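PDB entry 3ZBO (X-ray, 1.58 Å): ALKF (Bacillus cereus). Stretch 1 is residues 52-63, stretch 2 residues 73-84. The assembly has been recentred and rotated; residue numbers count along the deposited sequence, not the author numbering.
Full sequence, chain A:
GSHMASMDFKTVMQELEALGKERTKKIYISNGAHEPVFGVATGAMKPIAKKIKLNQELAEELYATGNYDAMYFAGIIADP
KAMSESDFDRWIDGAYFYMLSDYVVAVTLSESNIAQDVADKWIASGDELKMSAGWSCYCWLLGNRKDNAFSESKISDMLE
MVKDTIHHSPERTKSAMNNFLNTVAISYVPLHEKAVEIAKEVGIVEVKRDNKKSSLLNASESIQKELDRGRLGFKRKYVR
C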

# COMPACT_ATOMS: atom_id res chain seq x y z
N ILE A 52 18.69 9.79 8.74
CA ILE A 52 17.70 10.08 9.78
C ILE A 52 17.32 8.87 10.62
O ILE A 52 17.10 9.01 11.83
CB ILE A 52 16.44 10.72 9.11
CG1 ILE A 52 16.81 12.09 8.57
CG2 ILE A 52 15.25 10.73 10.15
CD1 ILE A 52 15.74 12.66 7.62
N LYS A 53 17.24 7.71 9.97
CA LYS A 53 16.85 6.43 10.52
C LYS A 53 15.39 6.59 10.92
O LYS A 53 14.59 6.85 10.00
CB LYS A 53 17.75 5.91 11.65
CG LYS A 53 19.18 5.48 11.16
CD LYS A 53 20.26 5.81 12.21
CE LYS A 53 21.64 5.32 11.73
NZ LYS A 53 22.06 6.17 10.54
N LEU A 54 15.06 6.46 12.20
CA LEU A 54 13.66 6.60 12.67
C LEU A 54 13.51 7.94 13.43
O LEU A 54 14.39 8.33 14.25
CB LEU A 54 13.15 5.38 13.49
CG LEU A 54 13.28 3.96 12.81
CD1 LEU A 54 12.29 2.99 13.40
CD2 LEU A 54 13.03 3.90 11.26
N ASN A 55 12.47 8.73 13.11
CA ASN A 55 12.21 9.95 13.85
C ASN A 55 10.70 10.26 13.66
O ASN A 55 10.30 10.91 12.66
CB ASN A 55 13.07 11.06 13.29
CG ASN A 55 12.94 12.40 14.07
OD1 ASN A 55 11.96 12.68 14.81
ND2 ASN A 55 13.97 13.25 13.90
N GLN A 56 9.95 9.79 14.63
CA GLN A 56 8.49 9.98 14.61
C GLN A 56 8.11 11.41 14.62
O GLN A 56 7.14 11.82 13.93
CB GLN A 56 7.79 9.20 15.73
CG GLN A 56 6.26 9.21 15.51
CD GLN A 56 5.81 8.37 14.25
OE1 GLN A 56 6.50 7.46 13.80
NE2 GLN A 56 4.65 8.71 13.68
N GLU A 57 8.73 12.27 15.42
CA GLU A 57 8.36 13.67 15.46
C GLU A 57 8.48 14.34 14.09
O GLU A 57 7.55 15.06 13.67
CB GLU A 57 9.21 14.38 16.51
CG GLU A 57 8.71 15.75 16.88
CD GLU A 57 8.98 16.83 15.87
OE1 GLU A 57 10.10 16.78 15.28
OE2 GLU A 57 8.09 17.68 15.63
N LEU A 58 9.61 14.10 13.43
CA LEU A 58 9.86 14.69 12.14
C LEU A 58 8.86 14.04 11.13
O LEU A 58 8.31 14.82 10.29
CB LEU A 58 11.26 14.31 11.69
CG LEU A 58 11.68 14.88 10.35
CD1 LEU A 58 11.42 16.39 10.13
CD2 LEU A 58 13.21 14.57 10.14
N ALA A 59 8.57 12.75 11.30
CA ALA A 59 7.61 12.10 10.39
C ALA A 59 6.26 12.80 10.52
O ALA A 59 5.60 13.07 9.45
CB ALA A 59 7.40 10.56 10.71
N GLU A 60 5.90 13.14 11.74
CA GLU A 60 4.61 13.82 11.91
C GLU A 60 4.56 15.15 11.25
O GLU A 60 3.52 15.52 10.61
CB GLU A 60 4.18 13.95 13.38
CG GLU A 60 3.90 12.63 14.03
CD GLU A 60 2.61 11.92 13.61
OE1 GLU A 60 1.75 12.61 13.07
OE2 GLU A 60 2.45 10.77 13.89
N GLU A 61 5.64 15.95 11.40
CA GLU A 61 5.63 17.23 10.73
C GLU A 61 5.62 17.12 9.19
O GLU A 61 4.94 17.94 8.54
CB GLU A 61 6.86 18.06 11.15
CG GLU A 61 6.85 18.41 12.61
CD GLU A 61 7.88 19.54 12.94
OE1 GLU A 61 8.08 20.51 12.15
OE2 GLU A 61 8.44 19.46 14.07
N LEU A 62 6.36 16.14 8.69
CA LEU A 62 6.42 15.94 7.22
C LEU A 62 5.04 15.47 6.76
O LEU A 62 4.55 15.98 5.70
CB LEU A 62 7.49 14.92 6.87
CG LEU A 62 8.88 15.46 7.13
CD1 LEU A 62 9.82 14.31 6.98
CD2 LEU A 62 9.23 16.54 6.14
N TYR A 63 4.40 14.58 7.50
CA TYR A 63 3.08 14.08 6.97
C TYR A 63 2.04 15.19 6.95
O TYR A 63 1.18 15.28 6.04
CB TYR A 63 2.65 12.90 7.85
CG TYR A 63 1.60 12.08 7.14
CD1 TYR A 63 1.96 11.10 6.21
CD2 TYR A 63 0.25 12.30 7.43
CE1 TYR A 63 0.97 10.33 5.54
CE2 TYR A 63 -0.75 11.60 6.74
CZ TYR A 63 -0.35 10.62 5.80
OH TYR A 63 -1.35 9.91 5.16
N PHE A 73 8.04 10.28 2.42
CA PHE A 73 9.27 10.17 3.17
C PHE A 73 8.95 10.02 4.68
O PHE A 73 9.63 9.28 5.39
CB PHE A 73 10.13 11.43 2.92
CG PHE A 73 11.47 11.33 3.50
CD1 PHE A 73 12.35 10.43 2.98
CD2 PHE A 73 11.83 12.09 4.59
CE1 PHE A 73 13.63 10.23 3.57
CE2 PHE A 73 13.15 11.92 5.15
CZ PHE A 73 14.00 10.99 4.63
N ALA A 74 7.89 10.70 5.17
CA ALA A 74 7.51 10.55 6.59
C ALA A 74 7.25 9.07 6.87
O ALA A 74 7.63 8.53 7.91
CB ALA A 74 6.25 11.31 6.81
N GLY A 75 6.58 8.35 5.92
CA GLY A 75 6.40 6.89 6.19
C GLY A 75 7.74 6.15 6.33
O GLY A 75 7.80 5.25 7.16
N ILE A 76 8.76 6.47 5.53
CA ILE A 76 10.01 5.73 5.58
C ILE A 76 10.67 5.98 6.89
O ILE A 76 11.32 5.02 7.44
CB ILE A 76 10.86 6.19 4.44
CG1 ILE A 76 10.31 5.62 3.11
CG2 ILE A 76 12.37 5.71 4.68
CD1 ILE A 76 10.81 6.49 2.03
N ILE A 77 10.56 7.19 7.44
CA ILE A 77 11.26 7.50 8.71
C ILE A 77 10.42 7.34 9.98
O ILE A 77 10.80 7.72 11.11
CB ILE A 77 11.89 8.88 8.74
CG1 ILE A 77 10.85 10.03 8.61
CG2 ILE A 77 12.94 8.97 7.62
CD1 ILE A 77 11.35 11.44 9.01
N ALA A 78 9.19 6.89 9.82
CA ALA A 78 8.34 6.72 10.97
C ALA A 78 8.83 5.61 11.90
O ALA A 78 9.63 4.75 11.50
CB ALA A 78 6.86 6.35 10.46
N ASP A 79 8.29 5.60 13.12
CA ASP A 79 8.51 4.46 14.05
C ASP A 79 7.18 3.73 14.27
O ASP A 79 6.41 3.99 15.19
CB ASP A 79 8.98 5.07 15.39
CG ASP A 79 9.50 4.01 16.35
OD1 ASP A 79 9.38 2.79 16.04
OD2 ASP A 79 10.01 4.46 17.41
N PRO A 80 6.88 2.82 13.36
CA PRO A 80 5.55 2.19 13.43
C PRO A 80 5.34 1.34 14.64
O PRO A 80 4.18 1.26 15.07
CB PRO A 80 5.50 1.35 12.17
CG PRO A 80 6.90 1.23 11.71
CD PRO A 80 7.64 2.46 12.18
N LYS A 81 6.41 0.80 15.22
CA LYS A 81 6.15 0.03 16.43
C LYS A 81 5.77 0.92 17.61
O LYS A 81 5.23 0.40 18.62
CB LYS A 81 7.33 -0.86 16.73
CG LYS A 81 7.43 -1.96 15.69
CD LYS A 81 8.54 -2.90 16.01
CE LYS A 81 8.42 -4.16 15.19
NZ LYS A 81 8.56 -3.83 13.75
N ALA A 82 6.01 2.24 17.50
CA ALA A 82 5.59 3.16 18.53
C ALA A 82 4.29 3.91 18.16
O ALA A 82 3.84 4.74 18.93
CB ALA A 82 6.72 4.20 18.88
N MET A 83 3.71 3.64 16.97
CA MET A 83 2.49 4.36 16.59
C MET A 83 1.29 3.59 17.11
O MET A 83 1.23 2.34 17.01
CB MET A 83 2.45 4.48 15.03
CG MET A 83 3.37 5.57 14.50
SD MET A 83 3.37 5.57 12.72
CE MET A 83 1.72 6.17 12.36
N SER A 84 0.30 4.32 17.63
CA SER A 84 -0.92 3.72 18.11
C SER A 84 -1.98 3.61 16.99
O SER A 84 -1.83 4.23 15.88
CB SER A 84 -1.53 4.65 19.19
OG SER A 84 -1.83 5.88 18.60

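Two helices that run nearly antiparallel can approach closely where small residues face each other, and the larger side chains around such a point then adopt the rotamers that fill the remaining space. The contact between residues 52-63 and 73-84 of ALKF illustrates the principle. The axes of helix 56-63 and helix 73-77 come within 8.3 Å at an angle of 165°. At the tightest point Ala 59 and Ala 74 each point toward the other stretch, their CA atoms 4.1 Å apart, and Ala 74 CB lies 3.2 Å from the backbone O of Ala 59. The same methyl also packs against Leu 62 CB at 3.8 Å and meets the edge of the Tyr 63 ring.

Beside this alanine pair, Ile 77 is the knob, set among Ile 52, Leu 58, Ala 59 and Leu 62. Its p, t conformation spreads the side chain across that hole: CD1 reaches to 3.7 Å from CG of Leu 58 and 3.8 Å from CD1 of Leu 62, while the other branch places CG2 of Ile 77 3.9 Å from CG2 of Ile 52. Leu 62, in the common m, t rotamer, also brings its CD1 to 3.8 Å from CD2 of Phe 73. The CA-to-CB bond of Phe 73 points sideways, but with chi1 in t the end of the side chain comes nearer the other stretch, so that its ring edge meets both Leu 62 and Ile 52, whose CD1 is 3.7 Å from CE2 of Phe 73.

Polar groups link the stretches where the first helix begins. The carbonyl of Ile 77 accepts a nearly linear hydrogen bond from the backbone of Asn 55 (N to O, 2.8 Å), and Leu 54 CA adds a CA-H...O contact to the same Ile 77 O at 3.4 Å. The side chain of Asn 55 acts within its own stretch: chi1 near 180° leads the amide away from the other stretch, and OD1 caps the helix by accepting from Leu 58 N at 3.1 Å.

Gln 56 does the reverse. Its CA-to-CB bond points sideways, but the t, p conformation carries the amide nearer the other stretch, where OE1 accepts from Asp 79 N at 2.7 Å. The second end of the amide is used as well: NE2 donates to OE2 of Glu 60, one turn along the helix, at 3.0 Å, and also lies 3.5 Å from CG of Met 83. One glutamine thus joins its own helix to the segment following Ile 77.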